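Putative hexose oxidase (Nonomuraea sp. ATCC 39727, PDB 5AWV) probably oxidises a sugar of glycopeptide antibiotics with the help of covalently bound FAD, and is seen here in complex with teicoplanin. Local coordinates at residues M262-S268 with I380-Y384; R269-H274 with A332-V337; G275-E279 with G290-Q294. All coordinates share one frame. Residues are numbered along the deposited sequence.

Contact 1 of 3, residues M262-S268 with I380-Y384. With T55 (8-methylnonanoic acid), chain B; MAN (alpha-D-mannopyranose), chain C.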
# COMPACT_ATOMS: atom_id res chain seq x y z
N MET A 262 23.70 -25.43 1.01
CA MET A 262 22.38 -25.85 1.53
C MET A 262 21.84 -27.19 0.92
O MET A 262 21.41 -27.22 -0.20
CB MET A 262 21.38 -24.66 1.27
CG MET A 262 19.96 -24.72 1.89
SD MET A 262 19.93 -24.48 3.69
CE MET A 262 20.49 -22.80 3.94
N THR A 263 21.84 -28.30 1.66
CA THR A 263 21.23 -29.53 1.18
C THR A 263 19.71 -29.45 1.24
O THR A 263 19.16 -28.63 1.96
CB THR A 263 21.69 -30.74 2.01
OG1 THR A 263 21.40 -30.54 3.41
CG2 THR A 263 23.20 -30.92 1.81
N GLU A 264 19.07 -30.39 0.57
CA GLU A 264 17.64 -30.60 0.67
C GLU A 264 17.17 -30.77 2.11
O GLU A 264 16.19 -30.14 2.56
CB GLU A 264 17.25 -31.75 -0.21
CG GLU A 264 15.75 -31.96 -0.39
CD GLU A 264 15.45 -32.99 -1.49
OE1 GLU A 264 14.30 -33.53 -1.47
OE2 GLU A 264 16.33 -33.25 -2.42
N ALA A 265 17.95 -31.50 2.90
CA ALA A 265 17.68 -31.63 4.30
C ALA A 265 17.81 -30.39 5.21
O ALA A 265 16.96 -30.15 6.10
CB ALA A 265 18.47 -32.82 4.93
N ALA A 266 18.87 -29.65 5.01
CA ALA A 266 19.13 -28.45 5.73
C ALA A 266 18.05 -27.37 5.38
O ALA A 266 17.63 -26.64 6.24
CB ALA A 266 20.50 -27.91 5.38
N PHE A 267 17.71 -27.28 4.12
CA PHE A 267 16.65 -26.39 3.65
C PHE A 267 15.35 -26.70 4.33
O PHE A 267 14.71 -25.80 4.85
CB PHE A 267 16.48 -26.48 2.15
CG PHE A 267 15.48 -25.48 1.60
CD1 PHE A 267 15.89 -24.21 1.26
CD2 PHE A 267 14.15 -25.83 1.45
CE1 PHE A 267 14.96 -23.28 0.76
CE2 PHE A 267 13.25 -24.93 0.94
CZ PHE A 267 13.65 -23.65 0.58
N SER A 268 14.92 -27.94 4.27
CA SER A 268 13.77 -28.36 5.02
C SER A 268 13.82 -28.09 6.53
O SER A 268 12.83 -27.57 7.09
CB SER A 268 13.42 -29.82 4.72
OG SER A 268 12.12 -30.06 5.29
N ILE A 380 7.02 -27.71 1.70
CA ILE A 380 8.40 -27.31 1.71
C ILE A 380 9.18 -28.01 0.55
O ILE A 380 10.08 -27.40 -0.04
CB ILE A 380 9.05 -27.58 3.07
CG1 ILE A 380 8.42 -26.62 4.11
CG2 ILE A 380 10.53 -27.51 3.04
CD1 ILE A 380 8.76 -26.95 5.51
N GLN A 381 8.87 -29.28 0.33
CA GLN A 381 9.45 -30.03 -0.79
C GLN A 381 9.25 -29.27 -2.10
O GLN A 381 10.16 -29.11 -2.90
CB GLN A 381 8.84 -31.44 -0.84
CG GLN A 381 9.58 -32.43 -1.79
CD GLN A 381 8.88 -33.80 -1.98
OE1 GLN A 381 7.63 -33.89 -2.05
NE2 GLN A 381 9.69 -34.90 -2.08
N ALA A 382 8.00 -28.82 -2.33
CA ALA A 382 7.65 -28.08 -3.54
C ALA A 382 8.39 -26.77 -3.66
O ALA A 382 8.88 -26.44 -4.75
CB ALA A 382 6.16 -27.86 -3.62
N VAL A 383 8.55 -26.05 -2.54
CA VAL A 383 9.36 -24.84 -2.60
C VAL A 383 10.84 -25.16 -3.03
O VAL A 383 11.43 -24.48 -3.89
CB VAL A 383 9.34 -24.11 -1.25
CG1 VAL A 383 10.31 -23.00 -1.23
CG2 VAL A 383 7.92 -23.59 -0.91
N TYR A 384 11.44 -26.14 -2.33
CA TYR A 384 12.86 -26.51 -2.65
C TYR A 384 12.99 -26.85 -4.10
O TYR A 384 13.91 -26.37 -4.72
CB TYR A 384 13.33 -27.66 -1.80
CG TYR A 384 14.80 -27.92 -1.98
CD1 TYR A 384 15.70 -27.04 -1.47
CD2 TYR A 384 15.28 -29.05 -2.66
CE1 TYR A 384 17.05 -27.20 -1.59
CE2 TYR A 384 16.66 -29.24 -2.79
CZ TYR A 384 17.51 -28.31 -2.27
OH TYR A 384 18.85 -28.37 -2.36
CAD T55 B . 15.49 -32.90 5.09
CAE T55 B . 14.99 -34.24 5.43
CAG T55 B . 14.79 -34.08 6.93
CAH T55 B . 16.09 -33.95 7.80
CAI T55 B . 15.86 -33.89 9.29
CAJ T55 B . 17.08 -33.69 10.21
CAK T55 B . 16.56 -33.71 11.64
CAL T55 B . 17.47 -33.71 12.86
CAF T55 B . 13.89 -34.41 4.35
C T55 B . 16.64 -33.96 14.13
O T55 B . 15.54 -34.46 14.09
C1 MAN C . 12.58 -37.56 -4.97
C2 MAN C . 12.59 -36.52 -3.84
C3 MAN C . 12.27 -35.14 -4.39
C4 MAN C . 13.25 -34.81 -5.55
C5 MAN C . 13.15 -35.83 -6.72
C6 MAN C . 14.08 -35.44 -7.92
O2 MAN C . 13.85 -36.48 -3.28
O3 MAN C . 12.36 -34.12 -3.29
O4 MAN C . 12.83 -33.58 -5.97
O5 MAN C . 13.41 -37.17 -6.19
O6 MAN C . 15.46 -35.85 -7.64
O HOH W 1 12.35 -31.32 -3.14
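A mannose straddles this contact, in which no hydrogen bond passes directly between residues 262-268 and 380-384. Both helices, 264-280 and 377-387, belong to the part of this FAD-linked oxidoreductase built on the seven-stranded antiparallel sheet. The axes of the short segments 264-268 and 380-384 run nearer antiparallel than parallel, at 124°, and come no closer than 10.3 Å. Along one edge of the interface the sugar, part of a bound antibiotic, gives a hydrogen bond from its O3 to Glu264 OE1 at 2.7 Å, and the same O3 accepts a weak one from Gln381 NE2 at 3.0 Å. A water joins them: it donates to Gln381 O at 3.1 Å and weakly to Glu264 OE1 at 3.4 Å, and lies 2.8 Å from the mannose O3. Next to this polar edge Tyr384 fills the gap. One face of its ring carries Glu264 CA in a CH-pi contact, 4.0 Å from the centroid, while the Phe267 ring meets it obliquely, with planes at 51°. Phe267 also reaches Val383, CZ to CG1 at 3.9 Å, and on the sheet side it touches Phe309. Ser268 OG is hydrogen-bonded to Arg272 NE. Where the helix begins, Thr263 is the N-cap, its OG1 accepting from Ala266 N at 3.1 Å.

Contact 2 of 3, residues R269-H274 with A332-V337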
# COMPACT_ATOMS: atom_id res chain seq x y z
N ARG A 269 14.92 -28.41 7.18
CA ARG A 269 15.07 -28.05 8.58
C ARG A 269 14.87 -26.54 8.87
O ARG A 269 14.19 -26.15 9.84
CB ARG A 269 16.43 -28.53 9.10
CG ARG A 269 16.64 -28.30 10.56
CD ARG A 269 15.70 -29.15 11.40
NE ARG A 269 15.88 -28.81 12.80
CZ ARG A 269 16.92 -29.20 13.53
NH1 ARG A 269 17.93 -29.93 13.02
NH2 ARG A 269 16.97 -28.85 14.80
N LEU A 270 15.46 -25.71 8.08
CA LEU A 270 15.32 -24.25 8.19
C LEU A 270 13.82 -23.78 8.14
O LEU A 270 13.37 -23.05 9.00
CB LEU A 270 16.11 -23.56 7.06
CG LEU A 270 15.95 -22.02 6.93
CD1 LEU A 270 16.43 -21.30 8.16
CD2 LEU A 270 16.74 -21.52 5.78
N LEU A 271 13.12 -24.18 7.10
CA LEU A 271 11.70 -23.81 6.95
C LEU A 271 10.83 -24.38 8.03
O LEU A 271 9.95 -23.65 8.50
CB LEU A 271 11.16 -24.11 5.56
CG LEU A 271 11.46 -23.03 4.54
CD1 LEU A 271 12.95 -22.90 4.22
CD2 LEU A 271 10.63 -23.33 3.31
N ARG A 272 11.15 -25.59 8.58
CA ARG A 272 10.43 -26.10 9.71
C ARG A 272 10.71 -25.32 10.96
O ARG A 272 9.80 -25.00 11.70
CB ARG A 272 10.61 -27.61 9.99
CG ARG A 272 10.21 -28.46 8.79
CD ARG A 272 10.45 -29.91 9.06
NE ARG A 272 10.35 -30.68 7.79
CZ ARG A 272 10.06 -31.97 7.73
NH1 ARG A 272 9.79 -32.68 8.87
NH2 ARG A 272 10.03 -32.57 6.51
N ASN A 273 11.97 -25.07 11.23
CA ASN A 273 12.39 -24.27 12.39
C ASN A 273 11.62 -22.90 12.45
O ASN A 273 11.10 -22.49 13.46
CB ASN A 273 13.87 -23.91 12.28
CG ASN A 273 14.83 -25.04 12.65
OD1 ASN A 273 16.03 -24.90 12.46
ND2 ASN A 273 14.32 -26.13 13.12
N HIS A 274 11.73 -22.19 11.35
CA HIS A 274 11.18 -20.87 11.17
C HIS A 274 9.68 -20.89 11.33
O HIS A 274 9.16 -20.13 12.08
CB HIS A 274 11.56 -20.33 9.80
CG HIS A 274 10.89 -19.04 9.44
ND1 HIS A 274 9.71 -18.99 8.72
CD2 HIS A 274 11.22 -17.75 9.72
CE1 HIS A 274 9.32 -17.73 8.58
NE2 HIS A 274 10.24 -16.97 9.13
N ALA A 332 16.62 -20.34 17.28
CA ALA A 332 15.55 -21.22 16.91
C ALA A 332 15.57 -21.43 15.43
O ALA A 332 15.34 -22.54 14.96
CB ALA A 332 14.18 -20.65 17.35
N VAL A 333 15.76 -20.37 14.66
CA VAL A 333 15.62 -20.49 13.23
C VAL A 333 16.80 -21.30 12.61
O VAL A 333 16.59 -22.07 11.66
CB VAL A 333 15.48 -19.12 12.50
CG1 VAL A 333 15.55 -19.25 10.98
CG2 VAL A 333 14.08 -18.51 12.77
N ILE A 334 18.02 -21.02 13.08
CA ILE A 334 19.23 -21.61 12.46
C ILE A 334 19.68 -22.94 13.11
O ILE A 334 20.62 -23.51 12.65
CB ILE A 334 20.42 -20.65 12.44
CG1 ILE A 334 20.99 -20.39 13.82
CG2 ILE A 334 20.06 -19.36 11.70
CD1 ILE A 334 22.23 -19.53 13.78
N ASP A 335 18.93 -23.46 14.04
CA ASP A 335 19.29 -24.72 14.72
C ASP A 335 19.38 -25.88 13.70
O ASP A 335 18.41 -26.21 13.01
CB ASP A 335 18.19 -25.07 15.71
CG ASP A 335 18.49 -26.27 16.49
OD1 ASP A 335 19.59 -26.35 17.08
OD2 ASP A 335 17.60 -27.11 16.56
N GLY A 336 20.57 -26.49 13.59
CA GLY A 336 20.82 -27.57 12.60
C GLY A 336 20.91 -27.16 11.16
O GLY A 336 20.68 -28.00 10.28
N VAL A 337 21.19 -25.88 10.90
CA VAL A 337 21.22 -25.32 9.54
C VAL A 337 22.64 -24.77 9.31
O VAL A 337 22.93 -23.61 9.60
CB VAL A 337 20.18 -24.17 9.32
CG1 VAL A 337 20.23 -23.56 7.93
CG2 VAL A 337 18.75 -24.68 9.56
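Val333, Arg269 and Asn273 bury the most surface where helix 264-280 meets the end of helix 322-334 and the type II beta turn, Ile334 to Val337, that follows it. Val333 is the apolar centre. Its CG1 lies 3.6 Å from Leu270 CD1, and its CG2 sits near the plane of the His274 ring, 4.2 Å from CD2. Val337, the last residue of the turn, extends this patch, with CG2 3.8 Å from Leu270 CB; the sheet residues Phe309 and Met311 lie beneath. The CA-to-CB bond of Asn273 points toward the helix end, with CB 3.3 Å from Ala332 O. Arg269 closes the solvent side. One face of its guanidinium lies against Asp335 O and Gly336 N. A CB at Gly336 would clash with Arg269 NH1, and the positive phi of 72° in the turn also favours glycine. Both Arg269 and Asp335 belong to N-acetylglucosamine sites observed for this protein, although no such sugar is bound at Asp335 in this model, and Arg269 also touches the 8-methylnonanoyl chain. Within the protein the two charges pair directly in a short salt bridge, Arg269 NH2 to Asp335 OD2 at 2.6 Å.

Contact 3 of 3, residues G275-E279 with G290-Q294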
# COMPACT_ATOMS: atom_id res chain seq x y z
N GLY A 275 9.01 -21.78 10.63
CA GLY A 275 7.55 -21.87 10.68
C GLY A 275 7.02 -22.23 12.02
O GLY A 275 6.03 -21.63 12.48
N GLU A 276 7.64 -23.24 12.67
CA GLU A 276 7.26 -23.64 14.02
C GLU A 276 7.48 -22.56 15.06
O GLU A 276 6.68 -22.41 15.98
CB GLU A 276 7.94 -24.98 14.43
CG GLU A 276 7.29 -26.11 13.60
CD GLU A 276 7.97 -27.47 13.63
OE1 GLU A 276 7.64 -28.37 12.78
OE2 GLU A 276 8.84 -27.64 14.48
N TRP A 277 8.58 -21.81 14.93
CA TRP A 277 8.82 -20.69 15.82
C TRP A 277 7.62 -19.66 15.71
O TRP A 277 7.05 -19.26 16.72
CB TRP A 277 10.17 -19.99 15.51
CG TRP A 277 10.48 -19.02 16.54
CD1 TRP A 277 11.17 -19.20 17.71
CD2 TRP A 277 10.00 -17.66 16.55
NE1 TRP A 277 11.17 -18.02 18.42
CE2 TRP A 277 10.48 -17.06 17.71
CE3 TRP A 277 9.29 -16.86 15.61
CZ2 TRP A 277 10.19 -15.72 18.04
CZ3 TRP A 277 9.04 -15.53 15.94
CH2 TRP A 277 9.48 -14.97 17.11
N TYR A 278 7.27 -19.28 14.51
CA TYR A 278 6.10 -18.40 14.27
C TYR A 278 4.78 -19.02 14.78
O TYR A 278 3.99 -18.27 15.33
CB TYR A 278 5.98 -17.87 12.81
CG TYR A 278 6.78 -16.61 12.58
CD1 TYR A 278 6.25 -15.38 12.92
CD2 TYR A 278 8.09 -16.66 12.15
CE1 TYR A 278 6.93 -14.20 12.76
CE2 TYR A 278 8.82 -15.47 12.01
CZ TYR A 278 8.22 -14.20 12.29
OH TYR A 278 8.94 -13.01 12.15
N GLU A 279 4.58 -20.34 14.74
CA GLU A 279 3.37 -20.93 15.33
C GLU A 279 3.31 -20.73 16.80
O GLU A 279 2.23 -20.55 17.33
CB GLU A 279 3.27 -22.44 15.10
CG GLU A 279 3.09 -22.86 13.70
CD GLU A 279 3.09 -24.40 13.51
OE1 GLU A 279 2.99 -24.89 12.37
OE2 GLU A 279 3.27 -25.13 14.48
N GLY A 290 6.96 -7.47 19.77
CA GLY A 290 7.99 -6.45 19.43
C GLY A 290 9.10 -6.88 18.43
O GLY A 290 9.99 -6.07 18.09
N LEU A 291 8.96 -8.08 17.87
CA LEU A 291 9.91 -8.62 16.88
C LEU A 291 9.22 -8.89 15.57
O LEU A 291 8.03 -9.36 15.49
CB LEU A 291 10.49 -9.97 17.40
CG LEU A 291 11.53 -10.68 16.53
CD1 LEU A 291 12.58 -11.47 17.34
CD2 LEU A 291 10.90 -11.61 15.48
N TRP A 292 9.95 -8.65 14.53
CA TRP A 292 9.54 -8.99 13.20
C TRP A 292 10.73 -9.43 12.37
O TRP A 292 11.84 -8.97 12.52
CB TRP A 292 8.93 -7.74 12.52
CG TRP A 292 8.51 -7.98 11.08
CD1 TRP A 292 7.33 -8.50 10.61
CD2 TRP A 292 9.27 -7.63 9.94
NE1 TRP A 292 7.33 -8.55 9.26
CE2 TRP A 292 8.50 -7.99 8.80
CE3 TRP A 292 10.52 -7.04 9.75
CZ2 TRP A 292 8.98 -7.86 7.49
CZ3 TRP A 292 11.02 -6.93 8.44
CH2 TRP A 292 10.23 -7.28 7.33
N SER A 293 10.45 -10.36 11.48
CA SER A 293 11.46 -10.83 10.54
C SER A 293 10.83 -11.25 9.27
O SER A 293 9.62 -11.50 9.20
CB SER A 293 12.25 -11.99 11.17
OG SER A 293 11.43 -13.13 11.33
N GLN A 294 11.64 -11.32 8.24
CA GLN A 294 11.19 -12.03 7.08
C GLN A 294 12.23 -12.90 6.43
O GLN A 294 13.34 -12.45 6.24
CB GLN A 294 10.57 -11.07 6.04
CG GLN A 294 11.41 -10.10 5.37
CD GLN A 294 10.61 -9.33 4.26
OE1 GLN A 294 9.42 -9.20 4.30
NE2 GLN A 294 11.31 -8.83 3.30
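Tyr278 extends its ring from helix 264-280 toward Ser293, whose OG lies at the ring edge and forms a 2.6 Å hydrogen bond with Tyr278 OH; either hydroxyl could be the donor. The segments belong to a beta-alpha-beta crossover: strand 249-257 leads into helix 264-280, which returns to strand 291-298, parallel to the first, with strand 309-316 lying between the two in the sheet. The helix therefore runs nearly opposite to the strand it leads into, at 153°, and their short axes stay 11.7 Å apart. Such a separation leaves room for large side chains, and the nearest CA atoms, those of Tyr278 and Ser293, are still 10.0 Å from each other. Two aromatic residues next to each other in the helix bridge that space. Beside Tyr278, Trp277 sends the far end of its indole to Leu291, CH2 to CD2 at 4.0 Å, and the same Leu291 CD2 lies 4.1 Å from Tyr278 OH. The alternation of the strand decides who takes part: Leu291 and Ser293 direct their CA-to-CB bonds toward the helix, whereas Trp292 and Gln294 turn away, to the face of the sheet that packs against the bound glycopeptide. Ser293 OG has a second partner in His329 of helix 322-334, whose ring also meets Trp277 edge-to-face. The contact thus lies buried between helix 264-280 and the sheet, with helix 322-334 flanking it through Ala332 and His329, and with strands 309-316 and 395-402 hydrogen-bonded to either side of strand 291-298.

In the fold
All three contacts draw on successive parts of helix 264-280, and along the chain they nest: contact 3 within the loop closed by contact 2, and that within contact 1. Contacts 1 and 2, with centres 11 Å apart, meet where Ile380 CD1 lies 3.7 Å from Leu271 CB. Contacts 2 and 3, 12 Å between centres, touch through Ala332 CB and Trp277 CD1 at 3.4 Å. Contacts 1 and 3 are 19 Å apart between centres and do not touch. The first two line the outer antibiotic-binding surface, sharing the 8-methylnonanoyl pocket. Contact 3 lies deeper, with the Trp292 side chain about 7 Å from both the FAD and a bound aminoglucuronic acid.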